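Local coordinates for DUF871 domain-containing protein (Enterococcus faecalis, PDB 2P0O) that is of unproven function but probably acts as a 6-phospho-N-acetylmuramidase that splits phosphorylated cell-wall sugars, at residues A[202-207]-A[229-234]; A[243-247]-A[360-364]; A[294-300]-A[328-334]. All blocks are in the same frame, centred on the assembly; numbering follows the deposited sequence.

Contact 1 (A[202-207]-A[229-234])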
ATOM      1  N   ASN A 202      -9.574  -1.037   0.776  1.00 55.41           N
ATOM      2  CA  ASN A 202      -8.672  -0.804   1.911  1.00 55.92           C
ATOM      3  C   ASN A 202      -7.259  -0.651   1.362  1.00 55.45           C
ATOM      4  O   ASN A 202      -6.730  -1.586   0.784  1.00 54.74           O
ATOM      5  CB  ASN A 202      -8.730  -2.003   2.886  1.00 55.83           C
ATOM      6  CG  ASN A 202      -7.876  -1.794   4.131  1.00 57.47           C
ATOM      7  OD1 ASN A 202      -6.870  -1.074   4.111  1.00 61.00           O
ATOM      8  ND2 ASN A 202      -8.289  -2.400   5.226  1.00 53.86           N
ATOM      9  N   PRO A 203      -6.680   0.551   1.486  1.00 55.40           N
ATOM     10  CA  PRO A 203      -5.314   0.789   1.008  1.00 55.32           C
ATOM     11  C   PRO A 203      -4.261  -0.115   1.642  1.00 55.37           C
ATOM     12  O   PRO A 203      -3.286  -0.497   0.969  1.00 56.65           O
ATOM     13  CB  PRO A 203      -5.052   2.265   1.375  1.00 55.40           C
ATOM     14  CG  PRO A 203      -6.417   2.868   1.562  1.00 55.36           C
ATOM     15  CD  PRO A 203      -7.312   1.771   2.035  1.00 55.27           C
ATOM     16  N   PHE A 204      -4.425  -0.451   2.919  1.00 54.67           N
ATOM     17  CA  PHE A 204      -3.474  -1.347   3.585  1.00 54.22           C
ATOM     18  C   PHE A 204      -3.449  -2.708   2.912  1.00 54.92           C
ATOM     19  O   PHE A 204      -2.379  -3.233   2.631  1.00 54.89           O
ATOM     20  CB  PHE A 204      -3.771  -1.470   5.100  1.00 53.86           C
ATOM     21  CG  PHE A 204      -3.064  -2.631   5.780  1.00 52.10           C
ATOM     22  CD1 PHE A 204      -1.711  -2.548   6.102  1.00 49.10           C
ATOM     23  CD2 PHE A 204      -3.764  -3.788   6.118  1.00 50.00           C
ATOM     24  CE1 PHE A 204      -1.048  -3.604   6.726  1.00 48.35           C
ATOM     25  CE2 PHE A 204      -3.118  -4.854   6.740  1.00 49.27           C
ATOM     26  CZ  PHE A 204      -1.745  -4.772   7.039  1.00 50.32           C
ATOM     27  N   ALA A 205      -4.633  -3.286   2.677  1.00 55.02           N
ATOM     28  CA  ALA A 205      -4.699  -4.587   2.029  1.00 55.49           C
ATOM     29  C   ALA A 205      -4.139  -4.504   0.599  1.00 55.35           C
ATOM     30  O   ALA A 205      -3.510  -5.434   0.132  1.00 55.35           O
ATOM     31  CB  ALA A 205      -6.151  -5.106   1.991  1.00 54.36           C
ATOM     32  N   ALA A 206      -4.401  -3.389  -0.080  1.00 55.44           N
ATOM     33  CA  ALA A 206      -3.950  -3.200  -1.447  1.00 55.47           C
ATOM     34  C   ALA A 206      -2.418  -3.147  -1.502  1.00 55.87           C
ATOM     35  O   ALA A 206      -1.803  -3.859  -2.301  1.00 56.02           O
ATOM     36  CB  ALA A 206      -4.576  -1.915  -2.028  1.00 54.90           C
ATOM     37  N   ALA A 207      -1.824  -2.366  -0.597  1.00 55.13           N
ATOM     38  CA  ALA A 207      -0.371  -2.173  -0.533  1.00 56.69           C
ATOM     39  C   ALA A 207       0.370  -3.447  -0.174  1.00 56.87           C
ATOM     40  O   ALA A 207       1.290  -3.871  -0.871  1.00 56.99           O
ATOM     41  CB  ALA A 207      -0.005  -1.023   0.452  1.00 54.62           C
ATOM     42  N   ARG A 229      -7.345   4.954  10.727  1.00 54.85           N
ATOM     43  CA  ARG A 229      -7.634   3.539  10.813  1.00 54.98           C
ATOM     44  C   ARG A 229      -6.652   2.727   9.974  1.00 55.56           C
ATOM     45  O   ARG A 229      -6.148   1.652  10.388  1.00 54.99           O
ATOM     46  CB  ARG A 229      -9.052   3.295  10.287  1.00 55.35           C
ATOM     47  CG  ARG A 229      -9.564   1.875  10.519  1.00 55.26           C
ATOM     48  CD  ARG A 229     -10.944   1.676   9.875  1.00 53.27           C
ATOM     49  NE  ARG A 229     -11.523   0.399  10.283  1.00 54.05           N
ATOM     50  CZ  ARG A 229     -11.247  -0.788   9.732  1.00 55.00           C
ATOM     51  NH1 ARG A 229     -10.384  -0.900   8.718  1.00 54.65           N
ATOM     52  NH2 ARG A 229     -11.832  -1.872  10.207  1.00 52.87           N
ATOM     53  N   THR A 230      -6.427   3.228   8.762  1.00 54.95           N
ATOM     54  CA  THR A 230      -5.561   2.570   7.814  1.00 55.03           C
ATOM     55  C   THR A 230      -4.101   2.693   8.250  1.00 54.45           C
ATOM     56  O   THR A 230      -3.346   1.736   8.151  1.00 53.87           O
ATOM     57  CB  THR A 230      -5.828   3.124   6.386  1.00 54.35           C
ATOM     58  OG1 THR A 230      -7.196   2.864   6.068  1.00 57.18           O
ATOM     59  CG2 THR A 230      -4.949   2.450   5.357  1.00 52.83           C
HETATM   60  N   MSE A 231      -3.715   3.877   8.716  1.00 54.83           N
HETATM   61  CA  MSE A 231      -2.390   4.070   9.349  1.00 56.36           C
HETATM   62  C   MSE A 231      -2.104   3.034  10.454  1.00 56.37           C
HETATM   63  O   MSE A 231      -0.997   2.475  10.543  1.00 55.89           O
HETATM   64  CB  MSE A 231      -2.272   5.478   9.942  1.00 56.22           C
HETATM   65  CG  MSE A 231      -2.321   6.537   8.874  1.00 58.99           C
HETATM   66 SE   MSE A 231      -2.293   8.378   9.539  1.00 69.51          SE
HETATM   67  CE  MSE A 231      -0.481   8.396  10.246  1.00 62.50           C
ATOM     68  N   ALA A 232      -3.122   2.798  11.280  1.00 56.32           N
ATOM     69  CA  ALA A 232      -3.036   1.869  12.416  1.00 56.32           C
ATOM     70  C   ALA A 232      -2.803   0.460  11.925  1.00 56.24           C
ATOM     71  O   ALA A 232      -2.077  -0.295  12.569  1.00 56.37           O
ATOM     72  CB  ALA A 232      -4.292   1.930  13.248  1.00 55.14           C
ATOM     73  N   GLN A 233      -3.423   0.107  10.785  1.00 55.64           N
ATOM     74  CA  GLN A 233      -3.246  -1.218  10.203  1.00 55.40           C
ATOM     75  C   GLN A 233      -1.806  -1.369   9.683  1.00 55.94           C
ATOM     76  O   GLN A 233      -1.168  -2.390   9.964  1.00 55.64           O
ATOM     77  CB  GLN A 233      -4.301  -1.515   9.133  1.00 55.10           C
ATOM     78  CG  GLN A 233      -5.668  -1.831   9.756  1.00 54.97           C
ATOM     79  CD  GLN A 233      -6.748  -2.132   8.732  1.00 55.78           C
ATOM     80  OE1 GLN A 233      -6.929  -1.391   7.762  1.00 56.64           O
ATOM     81  NE2 GLN A 233      -7.488  -3.203   8.953  1.00 52.80           N
ATOM     82  N   PHE A 234      -1.303  -0.359   8.952  1.00 54.97           N
ATOM     83  CA  PHE A 234       0.092  -0.356   8.524  1.00 55.88           C
ATOM     84  C   PHE A 234       0.990  -0.494   9.736  1.00 56.11           C
ATOM     85  O   PHE A 234       1.873  -1.353   9.759  1.00 56.77           O
ATOM     86  CB  PHE A 234       0.481   0.900   7.708  1.00 54.88           C
ATOM     87  CG  PHE A 234       0.089   0.822   6.237  1.00 56.54           C
ATOM     88  CD1 PHE A 234       0.857   0.073   5.323  1.00 56.40           C
ATOM     89  CD2 PHE A 234      -1.027   1.522   5.757  1.00 53.28           C
ATOM     90  CE1 PHE A 234       0.498   0.008   3.947  1.00 55.82           C
ATOM     91  CE2 PHE A 234      -1.390   1.466   4.373  1.00 54.15           C
ATOM     92  CZ  PHE A 234      -0.635   0.714   3.487  1.00 55.38           C
TER

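Contact 2 (A[243-247]-A[360-364])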
ATOM      1  N   PHE A 243      -1.718  -8.971  11.068  1.00 47.06           N
ATOM      2  CA  PHE A 243      -2.799  -8.343  10.353  1.00 46.51           C
ATOM      3  C   PHE A 243      -3.922  -8.014  11.334  1.00 46.48           C
ATOM      4  O   PHE A 243      -4.442  -8.893  12.014  1.00 46.74           O
ATOM      5  CB  PHE A 243      -3.358  -9.269   9.243  1.00 45.71           C
ATOM      6  CG  PHE A 243      -2.391  -9.535   8.140  1.00 45.19           C
ATOM      7  CD1 PHE A 243      -2.183  -8.576   7.115  1.00 45.28           C
ATOM      8  CD2 PHE A 243      -1.666 -10.726   8.115  1.00 43.72           C
ATOM      9  CE1 PHE A 243      -1.260  -8.810   6.088  1.00 44.93           C
ATOM     10  CE2 PHE A 243      -0.757 -10.988   7.087  1.00 42.88           C
ATOM     11  CZ  PHE A 243      -0.542 -10.028   6.069  1.00 43.99           C
ATOM     12  N   LEU A 244      -4.317  -6.751  11.365  1.00 46.39           N
ATOM     13  CA  LEU A 244      -5.277  -6.277  12.329  1.00 45.60           C
ATOM     14  C   LEU A 244      -6.603  -6.076  11.625  1.00 45.59           C
ATOM     15  O   LEU A 244      -6.679  -5.299  10.665  1.00 46.41           O
ATOM     16  CB  LEU A 244      -4.771  -4.969  12.945  1.00 44.60           C
ATOM     17  CG  LEU A 244      -5.576  -4.286  14.050  1.00 45.86           C
ATOM     18  CD1 LEU A 244      -5.608  -5.167  15.314  1.00 45.91           C
ATOM     19  CD2 LEU A 244      -5.057  -2.887  14.379  1.00 42.55           C
ATOM     20  N   LEU A 245      -7.649  -6.739  12.113  1.00 44.77           N
ATOM     21  CA  LEU A 245      -8.970  -6.672  11.471  1.00 44.28           C
ATOM     22  C   LEU A 245     -10.058  -6.469  12.507  1.00 44.06           C
ATOM     23  O   LEU A 245      -9.912  -6.901  13.648  1.00 44.70           O
ATOM     24  CB  LEU A 245      -9.283  -7.960  10.665  1.00 44.54           C
ATOM     25  CG  LEU A 245      -8.296  -8.558   9.666  1.00 45.10           C
ATOM     26  CD1 LEU A 245      -7.264  -9.411  10.422  1.00 45.54           C
ATOM     27  CD2 LEU A 245      -8.995  -9.430   8.586  1.00 45.17           C
ATOM     28  N   GLU A 246     -11.146  -5.817  12.102  1.00 43.44           N
ATOM     29  CA  GLU A 246     -12.322  -5.585  12.963  1.00 43.66           C
ATOM     30  C   GLU A 246     -13.461  -6.566  12.692  1.00 43.57           C
ATOM     31  O   GLU A 246     -13.618  -7.060  11.570  1.00 43.51           O
ATOM     32  CB  GLU A 246     -12.832  -4.152  12.809  1.00 43.32           C
ATOM     33  CG  GLU A 246     -12.117  -3.155  13.689  1.00 46.76           C
ATOM     34  CD  GLU A 246     -12.557  -1.694  13.468  1.00 51.30           C
ATOM     35  OE1 GLU A 246     -13.506  -1.420  12.683  1.00 51.22           O
ATOM     36  OE2 GLU A 246     -11.953  -0.807  14.128  1.00 54.11           O
ATOM     37  N   VAL A 247     -14.253  -6.843  13.722  1.00 42.71           N
ATOM     38  CA  VAL A 247     -15.394  -7.724  13.589  1.00 43.01           C
ATOM     39  C   VAL A 247     -16.623  -6.980  14.032  1.00 42.93           C
ATOM     40  O   VAL A 247     -16.514  -6.026  14.820  1.00 42.79           O
ATOM     41  CB  VAL A 247     -15.243  -9.057  14.432  1.00 43.81           C
ATOM     42  CG1 VAL A 247     -14.116  -9.896  13.908  1.00 43.92           C
ATOM     43  CG2 VAL A 247     -15.098  -8.779  15.989  1.00 42.57           C
ATOM     44  N   GLU A 360     -15.350  -3.675  16.343  1.00 51.79           N
ATOM     45  CA  GLU A 360     -15.510  -2.593  15.375  1.00 53.31           C
ATOM     46  C   GLU A 360     -15.312  -1.211  16.020  1.00 53.38           C
ATOM     47  O   GLU A 360     -15.836  -0.938  17.097  1.00 52.49           O
ATOM     48  CB  GLU A 360     -16.873  -2.688  14.660  1.00 53.93           C
ATOM     49  CG  GLU A 360     -17.053  -1.638  13.543  1.00 58.26           C
ATOM     50  CD  GLU A 360     -18.414  -1.674  12.823  1.00 62.99           C
ATOM     51  OE1 GLU A 360     -19.406  -2.236  13.368  1.00 64.85           O
ATOM     52  OE2 GLU A 360     -18.479  -1.119  11.688  1.00 64.57           O
ATOM     53  N   GLY A 361     -14.501  -0.383  15.354  1.00 53.47           N
ATOM     54  CA  GLY A 361     -14.253   0.996  15.737  1.00 53.63           C
ATOM     55  C   GLY A 361     -13.046   1.202  16.637  1.00 54.28           C
ATOM     56  O   GLY A 361     -12.759   2.347  17.009  1.00 53.93           O
ATOM     57  N   THR A 362     -12.333   0.119  16.986  1.00 54.12           N
ATOM     58  CA  THR A 362     -11.266   0.203  18.010  1.00 54.26           C
ATOM     59  C   THR A 362      -9.834   0.079  17.446  1.00 54.55           C
ATOM     60  O   THR A 362      -8.849   0.133  18.191  1.00 54.97           O
ATOM     61  CB  THR A 362     -11.472  -0.793  19.178  1.00 53.79           C
ATOM     62  OG1 THR A 362     -11.350  -2.137  18.706  1.00 54.64           O
ATOM     63  CG2 THR A 362     -12.855  -0.618  19.804  1.00 53.93           C
ATOM     64  N   ILE A 363      -9.722  -0.091  16.137  1.00 54.53           N
ATOM     65  CA  ILE A 363      -8.416  -0.255  15.509  1.00 54.83           C
ATOM     66  C   ILE A 363      -7.444   0.873  15.913  1.00 55.17           C
ATOM     67  O   ILE A 363      -6.294   0.608  16.271  1.00 55.15           O
ATOM     68  CB  ILE A 363      -8.530  -0.408  13.983  1.00 55.05           C
ATOM     69  CG1 ILE A 363      -8.702  -1.897  13.626  1.00 55.99           C
ATOM     70  CG2 ILE A 363      -7.248   0.144  13.258  1.00 55.11           C
ATOM     71  CD1 ILE A 363      -8.703  -2.187  12.125  1.00 56.89           C
ATOM     72  N   GLU A 364      -7.921   2.119  15.882  1.00 55.01           N
ATOM     73  CA  GLU A 364      -7.090   3.261  16.255  1.00 55.19           C
ATOM     74  C   GLU A 364      -6.527   3.193  17.682  1.00 54.43           C
ATOM     75  O   GLU A 364      -5.325   3.384  17.871  1.00 53.89           O
ATOM     76  CB  GLU A 364      -7.818   4.577  16.005  1.00 55.34           C
ATOM     77  CG  GLU A 364      -8.161   4.807  14.526  1.00 60.38           C
ATOM     78  CD  GLU A 364      -9.611   4.446  14.142  1.00 65.17           C
ATOM     79  OE1 GLU A 364     -10.103   3.343  14.539  1.00 63.99           O
ATOM     80  OE2 GLU A 364     -10.245   5.294  13.442  1.00 65.38           O
TER
HETATM   81  O   HOH W   1     -11.914   1.466  13.256  1.00 53.84           O

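Contact 3 (A[294-300]-A[328-334])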
ATOM      1  N   SER A 294     -23.677 -25.679  21.839  1.00 50.70           N
ATOM      2  CA  SER A 294     -24.409 -25.209  20.665  1.00 51.27           C
ATOM      3  C   SER A 294     -25.049 -23.827  20.909  1.00 50.81           C
ATOM      4  O   SER A 294     -25.768 -23.643  21.896  1.00 50.78           O
ATOM      5  CB  SER A 294     -25.507 -26.219  20.340  1.00 51.41           C
ATOM      6  OG  SER A 294     -26.091 -25.937  19.087  1.00 54.00           O
ATOM      7  N   GLU A 295     -24.793 -22.857  20.031  1.00 50.35           N
ATOM      8  CA  GLU A 295     -25.380 -21.513  20.221  1.00 50.04           C
ATOM      9  C   GLU A 295     -26.199 -21.114  18.980  1.00 49.74           C
ATOM     10  O   GLU A 295     -27.320 -21.606  18.815  1.00 50.07           O
ATOM     11  CB  GLU A 295     -24.305 -20.497  20.612  1.00 49.87           C
ATOM     12  CG  GLU A 295     -24.828 -19.190  21.134  1.00 50.99           C
ATOM     13  CD  GLU A 295     -23.727 -18.179  21.443  1.00 53.60           C
ATOM     14  OE1 GLU A 295     -22.921 -17.863  20.535  1.00 53.88           O
ATOM     15  OE2 GLU A 295     -23.679 -17.682  22.598  1.00 54.97           O
ATOM     16  N   GLN A 296     -25.658 -20.251  18.118  1.00 49.17           N
ATOM     17  CA  GLN A 296     -26.206 -20.036  16.784  1.00 48.79           C
ATOM     18  C   GLN A 296     -25.321 -20.751  15.772  1.00 49.38           C
ATOM     19  O   GLN A 296     -24.094 -20.625  15.819  1.00 49.97           O
ATOM     20  CB  GLN A 296     -26.217 -18.550  16.449  1.00 48.98           C
ATOM     21  CG  GLN A 296     -27.394 -17.816  17.038  1.00 48.92           C
ATOM     22  CD  GLN A 296     -27.326 -16.309  16.842  1.00 50.78           C
ATOM     23  OE1 GLN A 296     -26.705 -15.812  15.900  1.00 53.07           O
ATOM     24  NE2 GLN A 296     -27.968 -15.574  17.740  1.00 47.88           N
ATOM     25  N   THR A 297     -25.937 -21.479  14.853  1.00 48.99           N
ATOM     26  CA  THR A 297     -25.208 -22.181  13.815  1.00 49.98           C
ATOM     27  C   THR A 297     -25.813 -21.801  12.466  1.00 49.97           C
ATOM     28  O   THR A 297     -26.510 -22.600  11.851  1.00 50.37           O
ATOM     29  CB  THR A 297     -25.245 -23.715  14.022  1.00 49.47           C
ATOM     30  OG1 THR A 297     -26.593 -24.178  13.908  1.00 50.65           O
ATOM     31  CG2 THR A 297     -24.734 -24.079  15.407  1.00 50.98           C
ATOM     32  N   GLU A 298     -25.545 -20.574  12.019  1.00 49.71           N
ATOM     33  CA  GLU A 298     -26.119 -20.051  10.777  1.00 49.31           C
ATOM     34  C   GLU A 298     -25.174 -20.208   9.583  1.00 48.36           C
ATOM     35  O   GLU A 298     -24.042 -20.667   9.740  1.00 47.34           O
ATOM     36  CB  GLU A 298     -26.500 -18.585  10.973  1.00 49.63           C
ATOM     37  CG  GLU A 298     -27.399 -18.398  12.152  1.00 53.06           C
ATOM     38  CD  GLU A 298     -28.817 -18.872  11.863  1.00 58.17           C
ATOM     39  OE1 GLU A 298     -29.597 -18.048  11.336  1.00 61.76           O
ATOM     40  OE2 GLU A 298     -29.157 -20.049  12.159  1.00 59.95           O
ATOM     41  N   ALA A 299     -25.642 -19.824   8.396  1.00 47.78           N
ATOM     42  CA  ALA A 299     -24.786 -19.803   7.206  1.00 47.95           C
ATOM     43  C   ALA A 299     -23.464 -19.065   7.499  1.00 47.86           C
ATOM     44  O   ALA A 299     -23.408 -18.205   8.389  1.00 48.14           O
ATOM     45  CB  ALA A 299     -25.533 -19.158   6.048  1.00 46.82           C
ATOM     46  N   ARG A 300     -22.400 -19.373   6.766  1.00 47.46           N
ATOM     47  CA  ARG A 300     -21.100 -18.768   7.054  1.00 46.46           C
ATOM     48  C   ARG A 300     -20.517 -18.010   5.851  1.00 46.71           C
ATOM     49  O   ARG A 300     -19.517 -18.460   5.251  1.00 47.42           O
ATOM     50  CB  ARG A 300     -20.130 -19.844   7.552  1.00 47.15           C
ATOM     51  CG  ARG A 300     -20.613 -20.528   8.840  1.00 46.07           C
ATOM     52  CD  ARG A 300     -19.837 -21.782   9.146  1.00 44.67           C
ATOM     53  NE  ARG A 300     -20.242 -22.887   8.270  1.00 44.84           N
ATOM     54  CZ  ARG A 300     -19.468 -23.928   7.956  1.00 45.92           C
ATOM     55  NH1 ARG A 300     -18.220 -24.027   8.436  1.00 43.61           N
ATOM     56  NH2 ARG A 300     -19.947 -24.880   7.155  1.00 43.26           N
ATOM     57  N   LYS A 328     -24.503 -23.388   6.454  1.00 49.14           N
ATOM     58  CA  LYS A 328     -24.863 -23.736   7.836  1.00 50.23           C
ATOM     59  C   LYS A 328     -24.354 -25.127   8.238  1.00 50.39           C
ATOM     60  O   LYS A 328     -24.480 -26.078   7.465  1.00 50.43           O
ATOM     61  CB  LYS A 328     -26.399 -23.761   7.907  1.00 51.06           C
ATOM     62  CG  LYS A 328     -26.999 -23.951   9.280  1.00 54.32           C
ATOM     63  CD  LYS A 328     -28.101 -25.005   9.303  1.00 57.98           C
ATOM     64  CE  LYS A 328     -29.345 -24.575   8.533  1.00 60.65           C
ATOM     65  NZ  LYS A 328     -30.061 -23.451   9.198  1.00 63.71           N
ATOM     66  N   ASP A 329     -23.814 -25.247   9.454  1.00 50.42           N
ATOM     67  CA  ASP A 329     -23.386 -26.531  10.021  1.00 49.86           C
ATOM     68  C   ASP A 329     -23.770 -26.547  11.516  1.00 49.63           C
ATOM     69  O   ASP A 329     -23.294 -25.706  12.286  1.00 48.99           O
ATOM     70  CB  ASP A 329     -21.866 -26.702   9.803  1.00 49.98           C
ATOM     71  CG  ASP A 329     -21.338 -28.089  10.199  1.00 51.68           C
ATOM     72  OD1 ASP A 329     -21.740 -28.635  11.246  1.00 52.01           O
ATOM     73  OD2 ASP A 329     -20.454 -28.627   9.486  1.00 54.39           O
ATOM     74  N   GLU A 330     -24.625 -27.494  11.926  1.00 48.87           N
ATOM     75  CA  GLU A 330     -25.107 -27.584  13.338  1.00 49.09           C
ATOM     76  C   GLU A 330     -23.960 -27.652  14.354  1.00 47.63           C
ATOM     77  O   GLU A 330     -24.127 -27.278  15.518  1.00 47.11           O
ATOM     78  CB  GLU A 330     -26.041 -28.806  13.552  1.00 49.92           C
ATOM     79  CG  GLU A 330     -25.374 -30.187  13.163  1.00 53.28           C
ATOM     80  CD  GLU A 330     -25.876 -31.421  13.953  1.00 59.44           C
ATOM     81  OE1 GLU A 330     -26.967 -31.342  14.607  1.00 59.54           O
ATOM     82  OE2 GLU A 330     -25.168 -32.483  13.902  1.00 60.51           O
ATOM     83  N   LYS A 331     -22.801 -28.124  13.897  1.00 46.20           N
ATOM     84  CA  LYS A 331     -21.652 -28.352  14.759  1.00 45.54           C
ATOM     85  C   LYS A 331     -20.724 -27.156  14.882  1.00 45.11           C
ATOM     86  O   LYS A 331     -19.736 -27.224  15.606  1.00 45.30           O
ATOM     87  CB  LYS A 331     -20.843 -29.556  14.276  1.00 45.64           C
ATOM     88  CG  LYS A 331     -21.669 -30.797  13.984  1.00 44.41           C
ATOM     89  CD  LYS A 331     -20.748 -31.976  13.622  1.00 46.20           C
ATOM     90  CE  LYS A 331     -20.142 -31.844  12.223  1.00 45.60           C
ATOM     91  NZ  LYS A 331     -21.063 -31.312  11.152  1.00 43.22           N
ATOM     92  N   VAL A 332     -21.056 -26.055  14.207  1.00 44.80           N
ATOM     93  CA  VAL A 332     -20.162 -24.881  14.112  1.00 44.02           C
ATOM     94  C   VAL A 332     -20.954 -23.639  14.540  1.00 44.56           C
ATOM     95  O   VAL A 332     -21.870 -23.227  13.807  1.00 44.76           O
ATOM     96  CB  VAL A 332     -19.642 -24.688  12.646  1.00 44.22           C
ATOM     97  CG1 VAL A 332     -18.805 -23.403  12.489  1.00 41.19           C
ATOM     98  CG2 VAL A 332     -18.841 -25.916  12.158  1.00 43.86           C
ATOM     99  N   ASN A 333     -20.626 -23.053  15.708  1.00 43.61           N
ATOM    100  CA  ASN A 333     -21.248 -21.790  16.129  1.00 43.31           C
ATOM    101  C   ASN A 333     -20.742 -20.609  15.314  1.00 43.38           C
ATOM    102  O   ASN A 333     -19.520 -20.484  15.057  1.00 42.78           O
ATOM    103  CB  ASN A 333     -20.974 -21.508  17.608  1.00 43.58           C
ATOM    104  CG  ASN A 333     -21.682 -22.478  18.533  1.00 45.63           C
ATOM    105  OD1 ASN A 333     -22.593 -23.212  18.127  1.00 44.91           O
ATOM    106  ND2 ASN A 333     -21.279 -22.474  19.790  1.00 45.90           N
ATOM    107  N   THR A 334     -21.660 -19.746  14.900  1.00 42.71           N
ATOM    108  CA  THR A 334     -21.269 -18.539  14.183  1.00 43.00           C
ATOM    109  C   THR A 334     -21.255 -17.415  15.196  1.00 42.90           C
ATOM    110  O   THR A 334     -22.258 -17.188  15.870  1.00 41.75           O
ATOM    111  CB  THR A 334     -22.256 -18.224  13.042  1.00 43.19           C
ATOM    112  OG1 THR A 334     -23.591 -18.411  13.537  1.00 44.39           O
ATOM    113  CG2 THR A 334     -22.042 -19.192  11.886  1.00 41.20           C
TER
HETATM  114  O   HOH W   2     -26.462 -27.397  16.986  1.00 55.53           O
HETATM  115  O   HOH W   3     -23.047 -18.861  18.145  1.00 59.39           O
HETATM  116  O   HOH W   4     -24.886 -16.274  14.132  1.00 47.13           O
HETATM  117  O   HOH W   5     -23.752 -15.280  17.567  1.00 66.48           O
HETATM  118  O   HOH W   6     -29.494 -23.240  12.604  1.00 74.95           O
HETATM  119  O   HOH W   7     -22.713 -22.922  10.803  1.00 43.82           O

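Contact 1 (A[202-207]-A[229-234])
Phe204 and Thr230, whose CA atoms stand 6.1 Å apart, mark the nearest backbone approach of segments 202-207 and 229-234. The helical parts run in roughly the same direction, their short axes 37° apart and 9.5 Å distant at closest approach. Phe204 fills the gap. Its CG lies anti to the backbone N (chi1 165°), which lays the ring against Gln233 and Phe234; CB of Gln233 rests over one face, 4.0 Å from the ring centroid. The CD1 edge of the same ring meets the face of Phe234 in a T-shaped pair, centroids 5.2 Å apart and planes almost perpendicular. Beyond it, CB of Ala207 touches the rim of the Phe234 ring at CZ (3.6 Å); a small residue there lets the aromatic come close. The methyl CG2 of Thr230 packs on Pro203 and beside the backbone N of Phe204, while its OG1 turns to Asp181. At the amino end of helix 203-212, Asn202 is the N-cap: OD1 accepts weak bonds from Phe204 N and Ala205 N, and ND2 donates to Gln233 OE1 at 3.0 Å. The two amides lie only 23° out of parallel. Gln233 NE2 serves Leu244 O and Asp342, so both amides have each end engaged within a buried setting. The cap is thereby tied to the neighbouring helix of the barrel domain, a polar amide pair beside aromatic packing.

Contact 2 (A[243-247]-A[360-364])
The carboxylate of Glu246 is the flat group here, and the loop 360-362 folds over it. Gly361 N lies over one of its faces, almost equally distant from OE1 (3.0 Å) and OE2 (2.9 Å) of Glu246. Over the opposite face stands NH2 of Arg229, from helix 228-240, in a salt bridge with OE1. At the edge, close to the carboxylate plane, OE2 accepts from Ile363 N (3.1 Å) through its anti lone pair, with an N-H...O angle of 159°. Thr362 N is also close to OE2, and CA of Glu360 lies near OE1. An extended chain beyond CG (chi2 176°) carries the acid from strand 242-247 to the start of helix 363-370, and a glutamate is long enough for that span. Gly361 suits its place because its positive phi, 93°, is one that glycine adopts readily. The aliphatic part of Glu246 is also used: its CG packs on Ile363 CG1 at 3.6 Å. The side chains of Ile363 and Leu244 lie alongside, pointing opposite ways, CG1 against CD2 of the leucine at 3.9 Å; the branched isoleucine can touch both the stem of Glu246 and Leu244. At the far end of the strand, Glu360 N makes a weak bond to Val247 O. Thr362 OG1 turns back to Thr359 O. Glu364 OE1 stands 4.6 Å from Glu246 OE2; a water lies between these like charges, although its contact with Glu246 is too short to be trusted. The N-H of Ile363 at the helix start, together with Arg229, would be expected to stabilise the negative charge of Glu246, making this buried acid a polar fastening between strand 242-247, the C-terminal helix and helix 228-240.

Contact 3 (A[294-300]-A[328-334])
Ser294 reaches the turn 329-332 through water: its OG and Glu330 O share one molecule. Next, Glu295 N donates to Asn333 OD1 at 2.9 Å, arriving from above the carbonyl plane (47° out of it) and not along a lone pair; Asn333 ND2 turns to Glu293 O, so one amide serves two backbone groups of the loop. Gln296 O then receives Thr334 N at 2.7 Å and also lies 3.1 Å from Asn333 CA, a CA-H...O contact. CG2 of Thr297 lies 3.3 Å from Glu330 O and 3.4 Å from Val332 O. Glu298 N donates almost straight (171°) to Thr334 OG1 at 3.3 Å. With chi1 at 44°, that hydroxyl sits between Thr334 N and C, leaving CG2 to pack on Arg300 CG (3.6 Å). A water accepts from Asp329 N and lies within bonding distance of Glu298 O and Val332 O. Arg300, last in line, spreads one face of its guanidinium over Val332 CG2 and Asp329 CB, while NH2 donates to Pro327 O. Asp329 is occupied nearby: its OD1 accepts Lys331 N in an Asx turn, and Lys331 NZ in a salt bridge. Irregular loop and strand edge are thus stitched at a partly exposed border, where one backbone bond is supplemented by waters and by bonds to the side chains of Asn333 and Thr334.

In the fold
Contacts 1 and 2 are neighbours, with centres 11 Å apart: helix 228-240, which follows the last strand of the eight-stranded parallel barrel, runs straight into strand 242-247 of the C-terminal part. The Arg229-Glu246 salt bridge, a probable hydrogen bond from Gln233 NE2 to Leu244 O and the packing of Ile363 on helix 228-240 tie the two together. Contact 3, centred 24 Å from contact 2 and 31 Å from contact 1, lies at strand 332-337, an outermost strand of the four-stranded antiparallel sheet. Along the chain contact 1 comes first, and contact 3 is nested inside the loop that contact 2 closes. Contacts 1 and 2 thus form the interdomain junction; contact 3 lies within the C-terminal part, away from it.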